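Local coordinates for protein exoribonuclease II, mitochondrial (Candida glabrata, PDB 6F3H) that degrades RNA from the 3' end as the exoribonuclease component of mtEXO, the mitochondrial RNA degradosome, at residues K374-T382 / P469-R478; H748-E759 / I817-T825. The protein carries 1 engineered substitution. All blocks are in the same frame, centred on the assembly; numbering follows the deposited sequence.

Contact 1. Residues K374-T382 / P469-R478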
loop_
_atom_site.group_PDB
_atom_site.type_symbol
_atom_site.label_atom_id
_atom_site.label_comp_id
_atom_site.label_asym_id
_atom_site.label_seq_id
_atom_site.Cartn_x
_atom_site.Cartn_y
_atom_site.Cartn_z
ATOM N N LYS A 374 4.485 -17.608 16.642
ATOM C CA LYS A 374 4.755 -18.840 17.373
ATOM C C LYS A 374 4.471 -20.068 16.510
ATOM O O LYS A 374 5.115 -21.105 16.675
ATOM C CB LYS A 374 3.933 -18.867 18.659
ATOM C CG LYS A 374 4.369 -17.833 19.699
ATOM C CD LYS A 374 4.193 -18.332 21.145
ATOM C CE LYS A 374 4.884 -19.681 21.391
ATOM N NZ LYS A 374 5.161 -19.924 22.846
ATOM N N LEU A 375 3.517 -19.968 15.592
ATOM C CA LEU A 375 3.317 -21.025 14.608
ATOM C C LEU A 375 4.403 -20.996 13.544
ATOM O O LEU A 375 4.975 -22.032 13.197
ATOM C CB LEU A 375 1.940 -20.861 13.964
ATOM C CG LEU A 375 1.373 -21.790 12.893
ATOM C CD1 LEU A 375 -0.070 -21.428 12.599
ATOM C CD2 LEU A 375 2.128 -21.617 11.626
ATOM N N TYR A 376 4.664 -19.815 12.986
ATOM C CA TYR A 376 5.615 -19.688 11.892
ATOM C C TYR A 376 6.989 -20.187 12.281
ATOM O O TYR A 376 7.700 -20.779 11.462
ATOM C CB TYR A 376 5.733 -18.233 11.465
ATOM C CG TYR A 376 4.852 -17.863 10.311
ATOM C CD1 TYR A 376 3.634 -18.474 10.119
ATOM C CD2 TYR A 376 5.272 -16.920 9.385
ATOM C CE1 TYR A 376 2.835 -18.126 9.056
ATOM C CE2 TYR A 376 4.497 -16.581 8.308
ATOM C CZ TYR A 376 3.275 -17.180 8.139
ATOM O OH TYR A 376 2.496 -16.817 7.048
ATOM N N ASP A 377 7.392 -19.936 13.517
ATOM C CA ASP A 377 8.716 -20.358 13.944
ATOM C C ASP A 377 8.843 -21.871 13.948
ATOM O O ASP A 377 9.923 -22.402 13.671
ATOM C CB ASP A 377 9.019 -19.788 15.322
ATOM C CG ASP A 377 9.201 -18.289 15.291
ATOM O OD1 ASP A 377 9.359 -17.750 14.172
ATOM O OD2 ASP A 377 9.166 -17.652 16.369
ATOM N N THR A 378 7.764 -22.584 14.258
ATOM C CA THR A 378 7.829 -24.035 14.312
ATOM C C THR A 378 7.113 -24.701 13.148
ATOM O O THR A 378 6.941 -25.922 13.160
ATOM C CB THR A 378 7.260 -24.555 15.632
ATOM O OG1 THR A 378 7.055 -25.968 15.514
ATOM C CG2 THR A 378 5.937 -23.881 15.958
ATOM N N ALA A 379 6.725 -23.946 12.130
ATOM C CA ALA A 379 6.035 -24.544 11.001
ATOM C C ALA A 379 7.062 -25.067 10.016
ATOM O O ALA A 379 8.161 -24.514 9.890
ATOM C CB ALA A 379 5.124 -23.534 10.305
HETATM N N MSE A 380 6.701 -26.164 9.346
HETATM C CA MSE A 380 7.541 -26.820 8.335
HETATM C C MSE A 380 6.662 -27.407 7.227
HETATM O O MSE A 380 5.617 -27.999 7.506
HETATM C CB MSE A 380 8.407 -27.921 8.958
HETATM C CG MSE A 380 9.405 -27.417 10.001
HETATM SE SE MSE A 380 11.004 -26.774 9.100
HETATM C CE MSE A 380 12.427 -27.221 10.382
ATOM N N PRO A 381 7.108 -27.265 5.964
ATOM C CA PRO A 381 6.242 -27.551 4.798
ATOM C C PRO A 381 6.215 -29.020 4.396
ATOM O O PRO A 381 6.406 -29.369 3.233
ATOM C CB PRO A 381 6.874 -26.681 3.711
ATOM C CG PRO A 381 8.334 -26.674 4.061
ATOM C CD PRO A 381 8.421 -26.724 5.563
ATOM N N THR A 382 5.855 -29.878 5.342
ATOM C CA THR A 382 5.968 -31.318 5.147
ATOM C C THR A 382 5.132 -31.831 3.977
ATOM O O THR A 382 5.227 -33.011 3.629
ATOM C CB THR A 382 5.570 -32.057 6.428
ATOM N N PRO A 469 8.225 -11.319 6.533
ATOM C CA PRO A 469 7.878 -12.110 5.356
ATOM C C PRO A 469 6.448 -12.592 5.459
ATOM O O PRO A 469 5.984 -12.987 6.528
ATOM C CB PRO A 469 8.856 -13.298 5.426
ATOM C CG PRO A 469 9.905 -12.909 6.421
ATOM C CD PRO A 469 9.145 -12.063 7.406
HETATM N N MSE A 470 5.756 -12.555 4.340
HETATM C CA MSE A 470 4.443 -13.133 4.284
HETATM C C MSE A 470 4.413 -14.628 4.652
HETATM O O MSE A 470 3.434 -15.094 5.229
HETATM C CB MSE A 470 3.877 -12.900 2.898
HETATM C CG MSE A 470 2.626 -13.643 2.598
HETATM SE SE MSE A 470 2.502 -13.808 0.730
HETATM C CE MSE A 470 1.510 -12.389 0.439
ATOM N N LEU A 471 5.476 -15.369 4.336
ATOM C CA LEU A 471 5.576 -16.815 4.539
ATOM C C LEU A 471 6.616 -17.161 5.611
ATOM O O LEU A 471 7.503 -16.352 5.903
ATOM C CB LEU A 471 5.947 -17.490 3.218
ATOM C CG LEU A 471 4.870 -17.623 2.140
ATOM C CD1 LEU A 471 5.470 -17.728 0.744
ATOM C CD2 LEU A 471 4.047 -18.839 2.412
ATOM N N PRO A 472 6.535 -18.346 6.232
ATOM C CA PRO A 472 7.506 -18.690 7.291
ATOM C C PRO A 472 8.922 -18.841 6.752
ATOM O O PRO A 472 9.140 -19.073 5.566
ATOM C CB PRO A 472 6.997 -20.029 7.845
ATOM C CG PRO A 472 5.634 -20.214 7.298
ATOM C CD PRO A 472 5.474 -19.358 6.083
ATOM N N LYS A 473 9.903 -18.751 7.658
ATOM C CA LYS A 473 11.292 -18.900 7.235
ATOM C C LYS A 473 11.510 -20.253 6.603
ATOM O O LYS A 473 12.179 -20.361 5.574
ATOM C CB LYS A 473 12.259 -18.736 8.410
ATOM N N SER A 474 10.949 -21.299 7.205
ATOM C CA SER A 474 11.173 -22.649 6.703
ATOM C C SER A 474 10.738 -22.780 5.254
ATOM O O SER A 474 11.478 -23.295 4.415
ATOM C CB SER A 474 10.418 -23.652 7.559
ATOM O OG SER A 474 9.040 -23.560 7.299
ATOM N N PHE A 475 9.541 -22.306 4.943
ATOM C CA PHE A 475 9.036 -22.385 3.582
ATOM C C PHE A 475 9.857 -21.536 2.628
ATOM O O PHE A 475 9.922 -21.834 1.429
ATOM C CB PHE A 475 7.584 -21.911 3.545
ATOM C CG PHE A 475 6.613 -22.839 4.218
ATOM C CD1 PHE A 475 6.831 -23.287 5.505
ATOM C CD2 PHE A 475 5.447 -23.212 3.576
ATOM C CE1 PHE A 475 5.939 -24.130 6.121
ATOM C CE2 PHE A 475 4.546 -24.054 4.185
ATOM C CZ PHE A 475 4.784 -24.511 5.458
ATOM N N CYS A 476 10.485 -20.476 3.135
ATOM C CA CYS A 476 11.253 -19.603 2.257
ATOM C C CYS A 476 12.560 -20.258 1.830
ATOM O O CYS A 476 12.963 -20.156 0.667
ATOM C CB CYS A 476 11.519 -18.256 2.942
ATOM S SG CYS A 476 10.087 -17.111 3.122
ATOM N N ASN A 477 13.228 -20.932 2.759
ATOM C CA ASN A 477 14.468 -21.624 2.439
ATOM C C ASN A 477 14.239 -22.686 1.384
ATOM O O ASN A 477 15.048 -22.842 0.462
ATOM C CB ASN A 477 15.031 -22.230 3.713
ATOM C CG ASN A 477 15.789 -21.222 4.523
ATOM O OD1 ASN A 477 16.394 -20.302 3.965
ATOM N ND2 ASN A 477 15.727 -21.349 5.848
ATOM N N ARG A 478 13.131 -23.423 1.502
ATOM C CA ARG A 478 12.848 -24.490 0.555
ATOM C C ARG A 478 12.489 -23.932 -0.803
ATOM O O ARG A 478 13.020 -24.369 -1.826
ATOM C CB ARG A 478 11.714 -25.388 1.043
ATOM C CG ARG A 478 11.215 -26.246 -0.085
ATOM C CD ARG A 478 10.666 -27.578 0.340
ATOM N NE ARG A 478 10.429 -28.390 -0.854
ATOM C CZ ARG A 478 10.755 -29.678 -0.979
ATOM N NH1 ARG A 478 11.348 -30.321 0.023
ATOM N NH2 ARG A 478 10.496 -30.320 -2.118
#
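Y376 against P472 and P381 against F475 make this a proline-aromatic contact, tying the C-terminal part of helix 369-378 and the residues that follow it to the start of helix 473-479. In the first pair P472 CG stands over the centre of the Y376 ring face, 3.7 Å from its centroid, in a CH-pi contact, the two side chains crossing at about a right angle. Beyond the ring, Y376 OH donates a hydrogen bond of 2.7 Å to M470 O, from a position tilted 19° out of the carbonyl plane, and S454 OG on helix 449-456 is a second partner of the hydroxyl. A tyrosine suits this place because its ring packs on a proline while its hydroxyl satisfies a buried loop carbonyl. The second pair exchanges the roles of the segments, with P381 CB set over the F475 ring 3.4 Å from its centroid.

The receiving helix belongs to the RNB nuclease domain, and P472 sits at its N-cap; a proline is easily accommodated at a helix start, where an N-H has no carbonyl of a preceding turn to bond. P472 O opens the helical bonding pattern by accepting from C476 N at 3.1 Å. Two residues on, in the first turn, S474 OG lies between its own backbone N and carbonyl carbon (chi1 73°), which directs it outward to A379 O, 2.9 Å away; it reaches this oxygen from above the carbonyl plane, 46° out of it. Selenomethionine M380 rests its SE on S474 CB at 3.5 Å. P381 is the centre of an inverse gamma turn, a bend compatible with proline's restricted phi. F435 meets the F475 ring, and L434 touches both P381 and R478, whose guanidinium forms a salt bridge with E489.

Contact 2. Residues H748-E759 / I817-T825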
loop_
_atom_site.group_PDB
_atom_site.type_symbol
_atom_site.label_atom_id
_atom_site.label_comp_id
_atom_site.label_asym_id
_atom_site.label_seq_id
_atom_site.Cartn_x
_atom_site.Cartn_y
_atom_site.Cartn_z
ATOM N N HIS A 748 5.764 6.524 5.720
ATOM C CA HIS A 748 5.865 7.200 6.999
ATOM C C HIS A 748 7.219 6.956 7.648
ATOM O O HIS A 748 7.866 7.898 8.113
ATOM C CB HIS A 748 4.720 6.807 7.912
ATOM C CG HIS A 748 4.436 7.853 8.930
ATOM N ND1 HIS A 748 4.241 9.174 8.586
ATOM C CD2 HIS A 748 4.337 7.793 10.279
ATOM C CE1 HIS A 748 4.035 9.885 9.681
ATOM N NE2 HIS A 748 4.083 9.071 10.722
ATOM N N SER A 749 7.674 5.703 7.672
ATOM C CA SER A 749 8.967 5.388 8.274
ATOM C C SER A 749 10.134 6.031 7.541
ATOM O O SER A 749 11.054 6.577 8.161
ATOM C CB SER A 749 9.188 3.889 8.280
ATOM O OG SER A 749 10.404 3.639 8.946
ATOM N N SER A 750 10.140 5.939 6.223
ATOM C CA SER A 750 11.248 6.507 5.481
ATOM C C SER A 750 11.296 8.007 5.656
ATOM O O SER A 750 12.369 8.588 5.831
ATOM C CB SER A 750 11.115 6.121 4.023
ATOM O OG SER A 750 11.211 4.712 3.869
ATOM N N THR A 751 10.140 8.652 5.617
ATOM C CA THR A 751 10.049 10.057 6.006
ATOM C C THR A 751 10.656 10.298 7.376
ATOM O O THR A 751 11.426 11.244 7.567
ATOM C CB THR A 751 8.617 10.502 5.988
ATOM O OG1 THR A 751 8.090 10.244 4.688
ATOM C CG2 THR A 751 8.573 11.934 6.235
ATOM N N TYR A 752 10.279 9.477 8.362
ATOM C CA TYR A 752 10.821 9.672 9.698
ATOM C C TYR A 752 12.322 9.726 9.630
ATOM O O TYR A 752 12.939 10.616 10.213
ATOM C CB TYR A 752 10.371 8.549 10.626
ATOM C CG TYR A 752 11.136 8.428 11.940
ATOM C CD1 TYR A 752 11.033 9.401 12.932
ATOM C CD2 TYR A 752 11.921 7.322 12.211
ATOM C CE1 TYR A 752 11.713 9.271 14.151
ATOM C CE2 TYR A 752 12.604 7.193 13.429
ATOM C CZ TYR A 752 12.504 8.153 14.380
ATOM O OH TYR A 752 13.221 7.920 15.530
ATOM N N TRP A 753 12.923 8.827 8.841
ATOM C CA TRP A 753 14.374 8.737 8.757
ATOM C C TRP A 753 14.972 9.823 7.866
ATOM O O TRP A 753 16.047 10.349 8.173
ATOM C CB TRP A 753 14.789 7.354 8.271
ATOM C CG TRP A 753 14.522 6.263 9.262
ATOM C CD1 TRP A 753 13.600 5.277 9.141
ATOM C CD2 TRP A 753 15.166 6.055 10.534
ATOM N NE1 TRP A 753 13.644 4.449 10.239
ATOM C CE2 TRP A 753 14.589 4.912 11.112
ATOM C CE3 TRP A 753 16.175 6.717 11.229
ATOM C CZ2 TRP A 753 14.978 4.418 12.348
ATOM C CZ3 TRP A 753 16.563 6.220 12.463
ATOM C CH2 TRP A 753 15.964 5.085 13.009
ATOM N N THR A 754 14.342 10.139 6.737
ATOM C CA THR A 754 14.783 11.301 5.977
ATOM C C THR A 754 14.919 12.505 6.887
ATOM O O THR A 754 15.968 13.155 6.921
ATOM C CB THR A 754 13.787 11.632 4.878
ATOM O OG1 THR A 754 13.579 10.478 4.072
ATOM C CG2 THR A 754 14.310 12.753 4.019
ATOM N N LEU A 755 13.867 12.786 7.672
ATOM C CA LEU A 755 13.845 13.981 8.510
ATOM C C LEU A 755 14.827 13.881 9.668
ATOM O O LEU A 755 15.540 14.847 9.958
ATOM C CB LEU A 755 12.443 14.226 9.045
ATOM C CG LEU A 755 11.306 14.451 8.047
ATOM C CD1 LEU A 755 10.070 14.959 8.767
ATOM C CD2 LEU A 755 11.687 15.395 6.946
ATOM N N LYS A 756 14.896 12.717 10.327
ATOM C CA LYS A 756 15.815 12.551 11.453
ATOM C C LYS A 756 17.248 12.823 11.021
ATOM O O LYS A 756 18.067 13.293 11.815
ATOM C CB LYS A 756 15.685 11.130 12.022
ATOM C CG LYS A 756 16.302 10.872 13.407
ATOM C CD LYS A 756 15.586 9.727 14.184
ATOM C CE LYS A 756 16.277 9.382 15.540
ATOM N NZ LYS A 756 16.197 7.925 15.971
ATOM N N HIS A 757 17.551 12.578 9.754
ATOM C CA HIS A 757 18.860 12.905 9.218
ATOM C C HIS A 757 19.002 14.402 8.991
ATOM O O HIS A 757 20.011 15.005 9.367
ATOM C CB HIS A 757 19.069 12.156 7.913
ATOM C CG HIS A 757 20.100 12.779 7.040
ATOM N ND1 HIS A 757 21.445 12.705 7.324
ATOM C CD2 HIS A 757 19.989 13.487 5.893
ATOM C CE1 HIS A 757 22.120 13.340 6.385
ATOM N NE2 HIS A 757 21.261 13.822 5.504
ATOM N N LEU A 758 17.987 15.019 8.386
ATOM C CA LEU A 758 18.026 16.458 8.165
ATOM C C LEU A 758 18.187 17.189 9.479
ATOM O O LEU A 758 18.767 18.281 9.521
ATOM C CB LEU A 758 16.755 16.924 7.469
ATOM C CG LEU A 758 16.574 16.346 6.073
ATOM C CD1 LEU A 758 15.527 17.147 5.341
ATOM C CD2 LEU A 758 17.882 16.307 5.306
ATOM N N GLU A 759 17.689 16.588 10.560
ATOM C CA GLU A 759 17.910 17.129 11.892
ATOM C C GLU A 759 19.370 16.977 12.301
ATOM O O GLU A 759 20.024 17.950 12.694
ATOM C CB GLU A 759 17.023 16.393 12.893
ATOM C CG GLU A 759 15.606 16.899 13.039
ATOM C CD GLU A 759 14.920 16.301 14.267
ATOM O OE1 GLU A 759 15.423 15.263 14.753
ATOM O OE2 GLU A 759 13.897 16.862 14.749
ATOM N N ILE A 817 10.864 20.997 12.299
ATOM C CA ILE A 817 10.951 19.624 11.832
ATOM C C ILE A 817 10.351 18.693 12.865
ATOM O O ILE A 817 10.866 18.603 13.985
ATOM C CB ILE A 817 12.394 19.202 11.596
ATOM C CG1 ILE A 817 13.040 20.069 10.532
ATOM C CG2 ILE A 817 12.428 17.733 11.260
ATOM C CD1 ILE A 817 14.502 19.728 10.350
ATOM N N HIS A 818 9.315 17.953 12.487
ATOM C CA HIS A 818 8.756 16.940 13.378
ATOM C C HIS A 818 8.706 15.596 12.687
ATOM O O HIS A 818 7.712 15.266 12.015
ATOM C CB HIS A 818 7.386 17.336 13.882
ATOM C CG HIS A 818 7.381 18.644 14.583
ATOM N ND1 HIS A 818 6.977 19.810 13.975
ATOM C CD2 HIS A 818 7.718 18.969 15.852
ATOM C CE1 HIS A 818 7.075 20.804 14.838
ATOM N NE2 HIS A 818 7.514 20.319 15.987
ATOM N N PRO A 819 9.729 14.773 12.909
ATOM C CA PRO A 819 9.870 13.524 12.147
ATOM C C PRO A 819 8.752 12.522 12.375
ATOM O O PRO A 819 8.176 12.020 11.403
ATOM C CB PRO A 819 11.226 12.996 12.628
ATOM C CG PRO A 819 11.910 14.191 13.224
ATOM C CD PRO A 819 10.839 14.985 13.847
ATOM N N LEU A 820 8.439 12.192 13.629
ATOM C CA LEU A 820 7.382 11.218 13.882
ATOM C C LEU A 820 6.047 11.674 13.324
ATOM O O LEU A 820 5.142 10.850 13.146
ATOM C CB LEU A 820 7.240 10.975 15.372
ATOM C CG LEU A 820 8.029 9.753 15.775
ATOM C CD1 LEU A 820 7.962 9.589 17.260
ATOM C CD2 LEU A 820 7.469 8.553 15.061
ATOM N N ASP A 821 5.920 12.969 13.035
ATOM C CA ASP A 821 4.688 13.527 12.527
ATOM C C ASP A 821 4.714 13.739 11.024
ATOM O O ASP A 821 3.645 13.848 10.408
ATOM C CB ASP A 821 4.419 14.876 13.200
ATOM C CG ASP A 821 4.510 14.819 14.713
ATOM O OD1 ASP A 821 5.626 14.930 15.258
ATOM O OD2 ASP A 821 3.448 14.777 15.361
ATOM N N GLY A 822 5.902 13.775 10.418
ATOM C CA GLY A 822 6.006 14.022 8.997
ATOM C C GLY A 822 5.899 15.486 8.655
ATOM O O GLY A 822 5.476 15.832 7.546
ATOM N N ILE A 823 6.259 16.366 9.575
ATOM C CA ILE A 823 6.031 17.788 9.405
ATOM C C ILE A 823 7.353 18.424 9.062
ATOM O O ILE A 823 8.382 18.128 9.682
ATOM C CB ILE A 823 5.425 18.431 10.653
ATOM C CG1 ILE A 823 3.948 18.083 10.742
ATOM C CG2 ILE A 823 5.606 19.935 10.608
ATOM C CD1 ILE A 823 3.458 18.056 12.166
ATOM N N LEU A 824 7.323 19.282 8.063
ATOM C CA LEU A 824 8.506 20.003 7.648
ATOM C C LEU A 824 8.039 21.353 7.146
ATOM O O LEU A 824 7.172 21.409 6.270
ATOM C CB LEU A 824 9.207 19.208 6.578
ATOM C CG LEU A 824 10.466 19.769 5.972
ATOM C CD1 LEU A 824 11.570 19.510 6.949
ATOM C CD2 LEU A 824 10.711 19.020 4.667
ATOM N N THR A 825 8.557 22.423 7.744
ATOM C CA THR A 825 8.049 23.765 7.513
ATOM C C THR A 825 9.209 24.684 7.161
ATOM O O THR A 825 10.349 24.469 7.593
ATOM C CB THR A 825 7.273 24.297 8.742
ATOM O OG1 THR A 825 8.128 24.319 9.896
ATOM C CG2 THR A 825 6.058 23.400 9.032
#
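L755 and P819 form the close-packed middle of this contact, where the long helix 725-761 lies against the turn joining strands 808-818 and 823-827. L755 CG is anti to the carbonyl carbon (chi1 -60°), and from there its two methyls diverge: CD1 comes 3.7 Å from P819 CA, while CD2 meets L824 CD1 at 4.1 Å. A branched leucine is well fitted to reach both the turn and the second strand. P819 CB also touches Y752 CD1 at 3.6 Å, meeting the ring obliquely. L820 lies alongside Y752, pointing the same way, and the phenol's hydroxyl accepts a hydrogen bond from K756 NZ, one turn further along the helix.

The two strands belong to a five-stranded sheet whose first and last strands also pair; it follows the helix, consistent with the C-terminal S1 (OB-fold) domain of RNase II relatives. Their hairpin contains a G1 beta bulge in which G822 and I823 both face H818. H818 O accepts from I823 N at 3.0 Å and from D821 N on the opposite face of its carbonyl plane. G822 has a positive phi of 80°, and a beta carbon there would press on the preceding carbonyl oxygen, so glycine is the natural occupant.

The two ends differ from this middle in kind. At one, the polar link is poor: H748 NE2 gives L820 O only a weak hydrogen bond, 3.2 Å long and bent to 133°. At the other, solvent-exposed E759 runs past I817 in the opposite direction: its CG approaches I817 CG2 at 3.7 Å, so the aliphatic stem covers the isoleucine, while the carboxylate lies across P819, OE2 3.7 Å from P819 CG. D821 turns away from the helix and bonds R334 N and S335 OG.

Contact 1 closes before contact 2 opens along the chain, so the two are consecutive rather than nested. Their centres lie 35 Å apart, their nearest atoms about 15 Å, and they share no helix, strand or sheet. Contact 1 brings helix 369-378, which precedes the first strand of the RNB sheet, onto helix 473-479 within the RNB domain. Contact 2 sets helix 725-761 against the hairpin of the C-terminal strands. Both lie away from the magnesium site formed by D401 and D410, which is consistent with a role in how the parts of the chain are joined, one at the RNB domain and one at the C-terminal beta domain.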